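Local coordinates for protein acyl-CoA thioester hydrolase HI0827 (Haemophilus influenzae Rd KW20, PDB 3BJK) that probably hydrolyses the thioester bond of a broad range of acyl-CoA substrates, working as a hexameric hotdog-fold enzyme built as a trimer of dimers, at residues S40-G45 with I94-W99. The protein carries 1 engineered substitution. Residues are numbered along the deposited sequence; the frame is centred on the assembly and turned at random.
Sequences SQMAMG and IKVEVW. Engineered in segment 40-45: Ala43 (natural residue Asp).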
loop_
_atom_site.group_PDB
_atom_site.type_symbol
_atom_site.label_atom_id
_atom_site.label_comp_id
_atom_site.label_asym_id
_atom_site.label_seq_id
_atom_site.Cartn_x
_atom_site.Cartn_y
_atom_site.Cartn_z
ATOM N N SER C 40 -8.277 11.202 3.982
ATOM C CA SER C 40 -7.960 10.132 4.927
ATOM C C SER C 40 -7.211 10.644 6.125
ATOM O O SER C 40 -7.539 10.255 7.261
ATOM C CB SER C 40 -7.128 9.032 4.274
ATOM O OG SER C 40 -7.864 8.389 3.285
ATOM N N GLN C 41 -6.212 11.523 5.891
ATOM C CA GLN C 41 -5.446 12.156 6.999
ATOM C C GLN C 41 -6.396 12.968 7.886
ATOM O O GLN C 41 -6.382 12.850 9.097
ATOM C CB GLN C 41 -4.329 13.087 6.442
ATOM C CG GLN C 41 -3.194 12.368 5.860
ATOM C CD GLN C 41 -2.375 11.580 6.881
ATOM O OE1 GLN C 41 -2.362 10.397 6.800
ATOM N NE2 GLN C 41 -1.750 12.245 7.880
ATOM N N MET C 42 -7.248 13.786 7.283
ATOM C CA MET C 42 -8.260 14.567 8.044
ATOM C C MET C 42 -9.172 13.666 8.827
ATOM O O MET C 42 -9.409 13.932 9.982
ATOM C CB MET C 42 -9.074 15.471 7.133
ATOM C CG MET C 42 -8.229 16.591 6.446
ATOM S SD MET C 42 -9.214 17.870 5.647
ATOM C CE MET C 42 -9.778 16.996 4.225
ATOM N N ALA C 43 -9.625 12.569 8.196
ATOM C CA ALA C 43 -10.488 11.586 8.843
ATOM C C ALA C 43 -9.858 10.912 10.069
ATOM O O ALA C 43 -10.525 10.751 11.161
ATOM C CB ALA C 43 -10.869 10.532 7.850
ATOM N N MET C 44 -8.613 10.472 9.889
ATOM C CA MET C 44 -7.873 9.826 10.935
ATOM C C MET C 44 -7.584 10.779 12.085
ATOM O O MET C 44 -7.814 10.432 13.271
ATOM C CB MET C 44 -6.589 9.265 10.344
ATOM C CG MET C 44 -5.563 8.784 11.299
ATOM S SD MET C 44 -4.283 7.804 10.464
ATOM C CE MET C 44 -5.141 6.950 9.221
ATOM N N GLY C 45 -7.109 11.982 11.731
ATOM C CA GLY C 45 -6.821 13.002 12.709
ATOM C C GLY C 45 -8.032 13.426 13.500
ATOM O O GLY C 45 -8.057 13.394 14.721
ATOM N N ILE C 94 -16.113 18.428 14.553
ATOM C CA ILE C 94 -14.738 18.852 14.641
ATOM C C ILE C 94 -14.398 19.543 13.318
ATOM O O ILE C 94 -14.630 18.974 12.261
ATOM C CB ILE C 94 -13.742 17.689 14.923
ATOM C CG1 ILE C 94 -13.950 17.152 16.329
ATOM C CG2 ILE C 94 -12.285 18.189 14.729
ATOM C CD1 ILE C 94 -13.342 15.923 16.631
ATOM N N LYS C 95 -13.894 20.770 13.386
ATOM C CA LYS C 95 -13.257 21.396 12.201
ATOM C C LYS C 95 -11.770 21.000 12.117
ATOM O O LYS C 95 -11.005 21.161 13.095
ATOM C CB LYS C 95 -13.419 22.897 12.238
ATOM C CG LYS C 95 -13.000 23.615 10.900
ATOM C CD LYS C 95 -13.014 25.087 11.107
ATOM C CE LYS C 95 -12.779 25.863 9.796
ATOM N NZ LYS C 95 -12.179 25.031 8.781
ATOM N N VAL C 96 -11.361 20.470 10.963
ATOM C CA VAL C 96 -9.968 20.084 10.696
ATOM C C VAL C 96 -9.373 21.020 9.648
ATOM O O VAL C 96 -10.039 21.315 8.644
ATOM C CB VAL C 96 -9.918 18.614 10.201
ATOM C CG1 VAL C 96 -8.493 18.170 9.833
ATOM C CG2 VAL C 96 -10.518 17.694 11.248
ATOM N N GLU C 97 -8.199 21.593 9.937
ATOM C CA GLU C 97 -7.392 22.295 8.951
ATOM C C GLU C 97 -6.094 21.526 8.720
ATOM O O GLU C 97 -5.439 21.036 9.688
ATOM C CB GLU C 97 -6.997 23.651 9.417
ATOM C CG GLU C 97 -8.147 24.588 9.778
ATOM C CD GLU C 97 -7.665 26.012 10.062
ATOM O OE1 GLU C 97 -6.502 26.210 10.520
ATOM O OE2 GLU C 97 -8.465 26.953 9.839
ATOM N N VAL C 98 -5.775 21.380 7.435
ATOM C CA VAL C 98 -4.492 20.831 6.951
ATOM C C VAL C 98 -3.549 21.906 6.538
ATOM O O VAL C 98 -3.891 22.786 5.750
ATOM C CB VAL C 98 -4.659 19.831 5.806
ATOM C CG1 VAL C 98 -3.331 19.177 5.512
ATOM C CG2 VAL C 98 -5.692 18.772 6.157
ATOM N N TRP C 99 -2.370 21.855 7.156
ATOM C CA TRP C 99 -1.340 22.821 6.978
ATOM C C TRP C 99 -0.077 22.071 6.531
ATOM O O TRP C 99 0.186 20.947 6.966
ATOM C CB TRP C 99 -1.071 23.553 8.305
ATOM C CG TRP C 99 -2.112 24.584 8.704
ATOM C CD1 TRP C 99 -3.359 24.354 9.255
ATOM C CD2 TRP C 99 -1.966 25.981 8.618
ATOM N NE1 TRP C 99 -3.979 25.530 9.490
ATOM C CE2 TRP C 99 -3.162 26.556 9.109
ATOM C CE3 TRP C 99 -0.939 26.825 8.160
ATOM C CZ2 TRP C 99 -3.360 27.923 9.144
ATOM C CZ3 TRP C 99 -1.143 28.195 8.198
ATOM C CH2 TRP C 99 -2.345 28.731 8.700
#
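Met42 reaches from helix 35-54 onto Val96 and Val98, two residues on the same face of strand 91-101. Its CG does most of the touching: Val96 CG1 lies 3.7 Å away and Val98 CG2 3.4 Å, the latter tighter than usual for two carbons. The first torsion sets this up, since CG stands opposite the carbonyl carbon (chi1 -65°) and the extended chi2 then carries SD past Val98, 3.7 Å from its CG2. A bend at chi3 (-74°) turns the methyl away from Val98; the two side chains cross at about a right angle. Val96 packs against the base of the methionine, with its CG1 3.9 Å from Met42 CB.

On the other face of the strand, Glu97 OE1 accepts a 2.8 Å hydrogen bond from Trp99 NE1. The bond is nearly straight, and OE1 lies in the plane of the indole, though NE1 approaches from 40° out of the carboxylate plane. Glu97 OE2 forms a salt bridge with Arg10.

Thr115 and Phe119 of strand 111-123 also touch Met42. This is the hotdog fold's central helix seated on its antiparallel sheet. No hydrogen bond joins the two segments, so the buried contact rests on apolar packing, while the Glu97-Trp99 side-chain hydrogen bond lies on the strand's other face.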